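Local coordinates for protein 2-aminomuconate 6-semialdehyde dehydrogenase (Burkholderia cenocepacia, PDB 4U3W) that probably oxidises the aldehyde group of 2-aminomuconate 6-semialdehyde to the carboxylic acid, as a member of the aldehyde dehydrogenase family, at residues Leu187-Cys192 with His489-Tyr494; Thr370-Gly375 with Pro392-Gly397. All coordinates share one frame; numbering follows the deposited sequence.

Contact 1 (Leu187-Cys192 with His489-Tyr494); sequences LAMGNC and HSLDFY. With MG (magnesium ion), chain E.
Met189 meets both Tyr494 and Leu491, and with 82 Å² buried it contributes the largest share of an interface totalling 221 Å². Its chain bends at chi2 (-39°) and again at chi3 (-70°), which folds the thioether along the last turn of helix 487-493. Three successive parts of the side chain touch the end of the helix and Tyr494 just beyond it: Met189 CB lies 3.5 Å from Tyr494 O, Met189 CG is 3.6 Å from Tyr494 CB, and Met189 SD reaches Leu491 CD2 at 3.6 Å. The methyl CE continues to the backbone of Leu491, and the Met189 and Leu491 side chains cross at about a right angle.

Tyr494 takes part through its carbonyl oxygen and CB, while its ring leads away from 187-192 to lie against Lys182, Pro185 and Ala186 of helix 175-188; its hydroxyl bonds to Glu485. Asn191 supplies the polar link. Its ND2 donates to Tyr494 O over 2.8 Å with a nearly straight N-H...O angle of 168°, and the acceptor lies in the amide plane and offers a lone pair. The same ND2 also bonds to Ala186 O, and OD1 accepts from Gly164 N, which together fix the rotation of this buried amide.

Each segment contains the C-terminal end of a helix. In the first, Gly190 N bonds to Leu187 O at 3.0 Å and Asn191 N to Ala186 O, with positive phi at Gly190: a Schellman motif. At the second, a magnesium ion is bound by Asp492 O at 2.3 Å, by Ser495 O and by two waters, one of which donates to Phe493 O. The contact therefore joins two helix C-termini, a Schellman-capped end docked against one where the carbonyl of Asp492 in the last turn binds magnesium and that of Tyr494, just past the helix, receives the asparagine amide.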
ATOM      1  N   LEU A 187      13.692  17.978  -5.698  1.00 26.64           N
ATOM      2  CA  LEU A 187      12.826  19.126  -5.967  1.00 28.00           C
ATOM      3  C   LEU A 187      11.353  18.694  -5.864  1.00 28.25           C
ATOM      4  O   LEU A 187      10.495  19.482  -5.448  1.00 29.57           O
ATOM      5  CB  LEU A 187      13.104  19.732  -7.334  1.00 29.42           C
ATOM      6  CG  LEU A 187      14.476  20.399  -7.532  1.00 30.27           C
ATOM      7  CD1 LEU A 187      14.623  20.874  -8.973  1.00 29.91           C
ATOM      8  CD2 LEU A 187      14.686  21.612  -6.561  1.00 30.89           C
ATOM      9  N   ALA A 188      11.073  17.459  -6.278  1.00 27.85           N
ATOM     10  CA  ALA A 188       9.683  16.949  -6.245  1.00 29.29           C
ATOM     11  C   ALA A 188       9.098  16.976  -4.826  1.00 31.44           C
ATOM     12  O   ALA A 188       7.890  17.222  -4.625  1.00 29.29           O
ATOM     13  CB  ALA A 188       9.654  15.485  -6.817  1.00 25.15           C
ATOM     14  N   MET A 189       9.947  16.678  -3.837  1.00 25.08           N
ATOM     15  CA  MET A 189       9.503  16.664  -2.448  1.00 27.67           C
ATOM     16  C   MET A 189       9.622  18.044  -1.758  1.00 27.73           C
ATOM     17  O   MET A 189       9.409  18.135  -0.559  1.00 27.46           O
ATOM     18  CB  MET A 189      10.285  15.647  -1.610  1.00 28.66           C
ATOM     19  CG  MET A 189      10.218  14.256  -2.064  1.00 29.39           C
ATOM     20  SD  MET A 189       8.570  13.723  -2.702  1.00 44.32           S
ATOM     21  CE  MET A 189       7.592  13.699  -1.227  1.00 41.49           C
ATOM     22  N   GLY A 190       9.883  19.088  -2.522  1.00 27.83           N
ATOM     23  CA  GLY A 190       9.782  20.438  -2.009  1.00 29.48           C
ATOM     24  C   GLY A 190      11.041  20.889  -1.315  1.00 30.86           C
ATOM     25  O   GLY A 190      11.009  21.895  -0.584  1.00 30.28           O
ATOM     26  N   ASN A 191      12.149  20.153  -1.510  1.00 29.34           N
ATOM     27  CA  ASN A 191      13.453  20.629  -0.978  1.00 29.43           C
ATOM     28  C   ASN A 191      14.104  21.668  -1.857  1.00 31.12           C
ATOM     29  O   ASN A 191      13.832  21.715  -3.066  1.00 28.66           O
ATOM     30  CB  ASN A 191      14.462  19.486  -0.838  1.00 29.45           C
ATOM     31  CG  ASN A 191      13.947  18.357  -0.004  1.00 28.36           C
ATOM     32  OD1 ASN A 191      13.957  18.438   1.231  1.00 29.03           O
ATOM     33  ND2 ASN A 191      13.493  17.263  -0.668  1.00 27.65           N
ATOM     34  N   CYS A 192      15.032  22.449  -1.284  1.00 29.13           N
ATOM     35  CA  CYS A 192      15.983  23.150  -2.105  1.00 29.20           C
ATOM     36  C   CYS A 192      17.257  22.300  -2.247  1.00 28.14           C
ATOM     37  O   CYS A 192      17.507  21.374  -1.471  1.00 28.23           O
ATOM     38  CB  CYS A 192      16.339  24.539  -1.493  1.00 27.12           C
ATOM     39  SG  CYS A 192      14.773  25.556  -1.424  1.00 33.01           S
ATOM     40  N   HIS A 489      10.515   4.975  -1.945  1.00 38.69           N
ATOM     41  CA  HIS A 489      11.799   5.087  -1.238  1.00 39.01           C
ATOM     42  C   HIS A 489      12.421   6.507  -1.410  1.00 39.72           C
ATOM     43  O   HIS A 489      13.018   7.079  -0.454  1.00 38.79           O
ATOM     44  CB  HIS A 489      12.744   3.967  -1.712  1.00 39.44           C
ATOM     45  CG  HIS A 489      12.185   2.595  -1.466  1.00 39.92           C
ATOM     46  ND1 HIS A 489      12.205   1.993  -0.222  1.00 40.55           N
ATOM     47  CD2 HIS A 489      11.493   1.752  -2.279  1.00 42.47           C
ATOM     48  CE1 HIS A 489      11.602   0.812  -0.294  1.00 43.07           C
ATOM     49  NE2 HIS A 489      11.166   0.639  -1.531  1.00 40.55           N
ATOM     50  N   SER A 490      12.263   7.074  -2.611  1.00 38.16           N
ATOM     51  CA  SER A 490      12.689   8.457  -2.862  1.00 37.84           C
ATOM     52  C   SER A 490      11.719   9.442  -2.178  1.00 37.51           C
ATOM     53  O   SER A 490      12.139  10.416  -1.533  1.00 38.39           O
ATOM     54  CB  SER A 490      12.809   8.719  -4.366  1.00 37.53           C
ATOM     55  OG  SER A 490      13.930   8.023  -4.916  1.00 37.78           O
ATOM     56  N   LEU A 491      10.427   9.165  -2.282  1.00 37.32           N
ATOM     57  CA  LEU A 491       9.429   9.979  -1.612  1.00 40.57           C
ATOM     58  C   LEU A 491       9.752  10.107  -0.092  1.00 40.14           C
ATOM     59  O   LEU A 491       9.670  11.208   0.479  1.00 39.29           O
ATOM     60  CB  LEU A 491       8.043   9.351  -1.778  1.00 36.96           C
ATOM     61  CG  LEU A 491       7.445   9.323  -3.208  1.00 42.52           C
ATOM     62  CD1 LEU A 491       5.933   8.942  -3.195  1.00 50.39           C
ATOM     63  CD2 LEU A 491       7.723  10.558  -4.089  1.00 40.55           C
ATOM     64  N   ASP A 492      10.089   8.978   0.541  1.00 37.72           N
ATOM     65  CA  ASP A 492      10.363   8.957   1.972  1.00 38.01           C
ATOM     66  C   ASP A 492      11.746   9.534   2.277  1.00 38.22           C
ATOM     67  O   ASP A 492      11.880  10.270   3.261  1.00 38.17           O
ATOM     68  CB  ASP A 492      10.272   7.539   2.558  1.00 38.63           C
ATOM     69  CG  ASP A 492       8.844   7.042   2.653  1.00 44.90           C
ATOM     70  OD1 ASP A 492       7.898   7.873   2.574  1.00 40.37           O
ATOM     71  OD2 ASP A 492       8.689   5.821   2.820  1.00 45.98           O
ATOM     72  N   PHE A 493      12.750   9.250   1.439  1.00 38.44           N
ATOM     73  CA  PHE A 493      14.074   9.746   1.790  1.00 38.75           C
ATOM     74  C   PHE A 493      14.142  11.277   1.761  1.00 38.43           C
ATOM     75  O   PHE A 493      14.715  11.893   2.658  1.00 38.52           O
ATOM     76  CB  PHE A 493      15.179   9.240   0.884  1.00 39.05           C
ATOM     77  CG  PHE A 493      16.494   9.854   1.222  1.00 39.41           C
ATOM     78  CD1 PHE A 493      17.174   9.438   2.364  1.00 40.06           C
ATOM     79  CD2 PHE A 493      17.040  10.891   0.453  1.00 39.19           C
ATOM     80  CE1 PHE A 493      18.414  10.029   2.734  1.00 40.50           C
ATOM     81  CE2 PHE A 493      18.265  11.498   0.809  1.00 39.61           C
ATOM     82  CZ  PHE A 493      18.960  11.060   1.948  1.00 44.36           C
ATOM     83  N   TYR A 494      13.621  11.872   0.701  1.00 37.84           N
ATOM     84  CA  TYR A 494      13.717  13.307   0.525  1.00 37.51           C
ATOM     85  C   TYR A 494      12.661  14.100   1.326  1.00 37.07           C
ATOM     86  O   TYR A 494      12.477  15.298   1.058  1.00 36.73           O
ATOM     87  CB  TYR A 494      13.620  13.654  -0.962  1.00 37.24           C
ATOM     88  CG  TYR A 494      14.825  13.136  -1.745  1.00 38.27           C
ATOM     89  CD1 TYR A 494      16.039  13.851  -1.772  1.00 37.91           C
ATOM     90  CD2 TYR A 494      14.756  11.924  -2.434  1.00 37.70           C
ATOM     91  CE1 TYR A 494      17.147  13.361  -2.469  1.00 38.26           C
ATOM     92  CE2 TYR A 494      15.843  11.427  -3.141  1.00 37.98           C
ATOM     93  CZ  TYR A 494      17.030  12.139  -3.169  1.00 39.31           C
ATOM     94  OH  TYR A 494      18.093  11.630  -3.862  1.00 38.52           O
TER
HETATM   95 MG    MG E 503      12.559  10.876   5.392  1.00 33.22          MG
HETATM   96  O   HOH W   1      14.818  10.840   5.160  1.00 33.37           O
HETATM   97  O   HOH W   2      11.869  11.205   7.809  1.00 35.51           O

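Contact 2 (Thr370-Gly375 with Pro392-Gly397); sequences TVVTGG and PTIWTG
Gly375 N donates to Thr393 OG1 over 2.8 Å, a backbone-to-side-chain bond at the end of a pairing otherwise held by main-chain bonds. With OG1 anti to its own carbonyl carbon (chi1 -59°), Thr393 can meet this N-H; the same hydroxyl oxygen also bonds to Met391 O. At the other end Thr370 and Thr396 form a hydrogen-bonded antiparallel pair, Thr370 N to Thr396 O at 3.0 Å and Thr396 N to Thr370 O at 3.2 Å.

Between these ends the register slips by one residue. Val372 N and Thr373 O both turn to Ile394, the first donating to Ile394 O at 3.0 Å and the second accepting from Ile394 N at 3.3 Å. Val372 has helical backbone angles (-72°/-42°), as befits the extra residue of a beta bulge. Water 3 bridges Thr373 OG1 and Pro392 O, and Gln331 also bonds to that hydroxyl.

Packing follows the two faces. On one, Thr373 CG2 rests 3.7 Å from Ile394 CD1, and Val372 CB sits 3.8 Å from Ile394 CG2; helix 319-331 covers this side through Val323, Leu326 and Lys327. On the other, Val371 CG2 approaches the indole edge of Trp395 at CD1, 4.1 Å away, the two side chains lying alongside and pointing the same way. Phe361 of helix 351-366 meets the indole nearly perpendicularly. The pair is a bulged antiparallel edge: 370-373 is the outermost strand within the chain of a mixed sheet flanked by helices, joined through 393-396 to the parallel strand 413-419.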
ATOM      1  N   THR A 370      45.436 -14.942 -18.111  1.00 43.73           N
ATOM      2  CA  THR A 370      45.548 -15.094 -19.558  1.00 45.32           C
ATOM      3  C   THR A 370      44.806 -13.956 -20.235  1.00 46.22           C
ATOM      4  O   THR A 370      43.598 -13.808 -20.009  1.00 44.37           O
ATOM      5  CB  THR A 370      44.925 -16.418 -20.010  1.00 49.54           C
ATOM      6  OG1 THR A 370      45.687 -17.502 -19.475  1.00 50.83           O
ATOM      7  CG2 THR A 370      44.864 -16.511 -21.527  1.00 51.23           C
ATOM      8  N   VAL A 371      45.478 -13.182 -21.081  1.00 46.65           N
ATOM      9  CA  VAL A 371      44.821 -12.061 -21.757  1.00 47.42           C
ATOM     10  C   VAL A 371      44.202 -12.532 -23.059  1.00 47.64           C
ATOM     11  O   VAL A 371      44.893 -12.714 -24.057  1.00 46.39           O
ATOM     12  CB  VAL A 371      45.787 -10.899 -22.062  1.00 48.48           C
ATOM     13  CG1 VAL A 371      45.049  -9.756 -22.755  1.00 45.42           C
ATOM     14  CG2 VAL A 371      46.459 -10.412 -20.776  1.00 49.94           C
ATOM     15  N   VAL A 372      42.884 -12.721 -23.029  1.00 46.59           N
ATOM     16  CA  VAL A 372      42.145 -13.238 -24.177  1.00 44.98           C
ATOM     17  C   VAL A 372      42.057 -12.176 -25.273  1.00 41.23           C
ATOM     18  O   VAL A 372      42.223 -12.467 -26.441  1.00 39.51           O
ATOM     19  CB  VAL A 372      40.718 -13.688 -23.753  1.00 47.45           C
ATOM     20  CG1 VAL A 372      39.859 -13.985 -24.969  1.00 47.39           C
ATOM     21  CG2 VAL A 372      40.799 -14.917 -22.813  1.00 47.56           C
ATOM     22  N   THR A 373      41.799 -10.936 -24.880  1.00 39.20           N
ATOM     23  CA  THR A 373      41.843  -9.841 -25.832  1.00 39.64           C
ATOM     24  C   THR A 373      42.141  -8.522 -25.105  1.00 40.19           C
ATOM     25  O   THR A 373      41.932  -8.411 -23.886  1.00 41.85           O
ATOM     26  CB  THR A 373      40.506  -9.726 -26.637  1.00 38.59           C
ATOM     27  OG1 THR A 373      40.671  -8.748 -27.668  1.00 40.77           O
ATOM     28  CG2 THR A 373      39.333  -9.287 -25.728  1.00 33.23           C
ATOM     29  N   GLY A 374      42.660  -7.530 -25.820  1.00 41.55           N
ATOM     30  CA  GLY A 374      42.886  -6.229 -25.198  1.00 40.29           C
ATOM     31  C   GLY A 374      44.088  -6.161 -24.269  1.00 40.36           C
ATOM     32  O   GLY A 374      45.131  -6.656 -24.598  1.00 38.53           O
ATOM     33  N   GLY A 375      43.971  -5.492 -23.129  1.00 41.31           N
ATOM     34  CA  GLY A 375      45.108  -5.445 -22.205  1.00 41.09           C
ATOM     35  C   GLY A 375      45.965  -4.203 -22.317  1.00 39.00           C
ATOM     36  O   GLY A 375      47.015  -4.111 -21.670  1.00 37.93           O
ATOM     37  N   PRO A 392      38.869  -2.847 -25.017  1.00 32.01           N
ATOM     38  CA  PRO A 392      38.072  -3.855 -24.303  1.00 31.92           C
ATOM     39  C   PRO A 392      38.932  -5.055 -23.921  1.00 30.75           C
ATOM     40  O   PRO A 392      39.645  -5.556 -24.767  1.00 30.24           O
ATOM     41  CB  PRO A 392      37.013  -4.310 -25.340  1.00 34.70           C
ATOM     42  CG  PRO A 392      37.081  -3.356 -26.478  1.00 35.07           C
ATOM     43  CD  PRO A 392      38.410  -2.621 -26.402  1.00 31.40           C
ATOM     44  N   THR A 393      38.843  -5.526 -22.683  1.00 31.10           N
ATOM     45  CA  THR A 393      39.771  -6.553 -22.206  1.00 30.10           C
ATOM     46  C   THR A 393      39.017  -7.713 -21.562  1.00 30.63           C
ATOM     47  O   THR A 393      38.042  -7.494 -20.871  1.00 32.77           O
ATOM     48  CB  THR A 393      40.786  -5.921 -21.212  1.00 34.10           C
ATOM     49  OG1 THR A 393      41.493  -4.887 -21.899  1.00 33.57           O
ATOM     50  CG2 THR A 393      41.769  -6.929 -20.658  1.00 33.01           C
ATOM     51  N   ILE A 394      39.435  -8.942 -21.866  1.00 33.83           N
ATOM     52  CA  ILE A 394      38.881 -10.150 -21.263  1.00 35.40           C
ATOM     53  C   ILE A 394      40.031 -10.965 -20.651  1.00 38.33           C
ATOM     54  O   ILE A 394      41.034 -11.196 -21.308  1.00 38.65           O
ATOM     55  CB  ILE A 394      38.138 -11.017 -22.330  1.00 34.50           C
ATOM     56  CG1 ILE A 394      36.950 -10.269 -22.963  1.00 32.74           C
ATOM     57  CG2 ILE A 394      37.697 -12.376 -21.772  1.00 32.80           C
ATOM     58  CD1 ILE A 394      36.456 -11.030 -24.254  1.00 36.59           C
ATOM     59  N   TRP A 395      39.885 -11.380 -19.388  1.00 40.20           N
ATOM     60  CA  TRP A 395      40.850 -12.271 -18.718  1.00 39.43           C
ATOM     61  C   TRP A 395      40.233 -13.638 -18.390  1.00 41.05           C
ATOM     62  O   TRP A 395      39.012 -13.746 -18.215  1.00 38.60           O
ATOM     63  CB  TRP A 395      41.333 -11.674 -17.416  1.00 39.19           C
ATOM     64  CG  TRP A 395      42.097 -10.389 -17.553  1.00 40.49           C
ATOM     65  CD1 TRP A 395      43.034 -10.086 -18.492  1.00 40.57           C
ATOM     66  CD2 TRP A 395      41.955  -9.224 -16.723  1.00 39.78           C
ATOM     67  NE1 TRP A 395      43.489  -8.796 -18.295  1.00 40.72           N
ATOM     68  CE2 TRP A 395      42.844  -8.253 -17.213  1.00 39.45           C
ATOM     69  CE3 TRP A 395      41.172  -8.926 -15.607  1.00 41.88           C
ATOM     70  CZ2 TRP A 395      42.961  -6.997 -16.635  1.00 40.95           C
ATOM     71  CZ3 TRP A 395      41.275  -7.684 -15.038  1.00 44.62           C
ATOM     72  CH2 TRP A 395      42.183  -6.736 -15.544  1.00 44.01           C
ATOM     73  N   THR A 396      41.087 -14.661 -18.283  1.00 40.96           N
ATOM     74  CA  THR A 396      40.739 -15.904 -17.601  1.00 40.32           C
ATOM     75  C   THR A 396      41.878 -16.387 -16.673  1.00 43.71           C
ATOM     76  O   THR A 396      42.968 -15.792 -16.647  1.00 44.53           O
ATOM     77  CB  THR A 396      40.401 -17.060 -18.619  1.00 47.03           C
ATOM     78  OG1 THR A 396      41.498 -17.229 -19.514  1.00 45.88           O
ATOM     79  CG2 THR A 396      39.164 -16.733 -19.439  1.00 45.33           C
ATOM     80  N   GLY A 397      41.642 -17.459 -15.912  1.00 43.07           N
ATOM     81  CA  GLY A 397      42.734 -18.084 -15.157  1.00 46.06           C
ATOM     82  C   GLY A 397      43.017 -17.560 -13.761  1.00 47.45           C
ATOM     83  O   GLY A 397      43.907 -18.045 -13.097  1.00 50.99           O
TER
HETATM   84  O   HOH W   3      40.161  -5.873 -27.523  1.00 38.88           O

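Following the chain from the N terminus, 187-192 comes first, at the end of helix 175-188, and finds its partner 489-494 only after 296 intervening residues, so contact 1 closes a long loop near the C terminus. Contact 2 is nested within that loop and is far more local, with 16 residues, none in helix or strand, between 370-375 and 392-397. Contact 1 joins helices 175-188 and 487-493 beside the sheet containing 153-169, whereas contact 2 builds the border of the separate seven-stranded sheet. Their centres are 44 Å apart, on opposite sides of the chain's centre, and their nearest atoms remain about 32 Å apart.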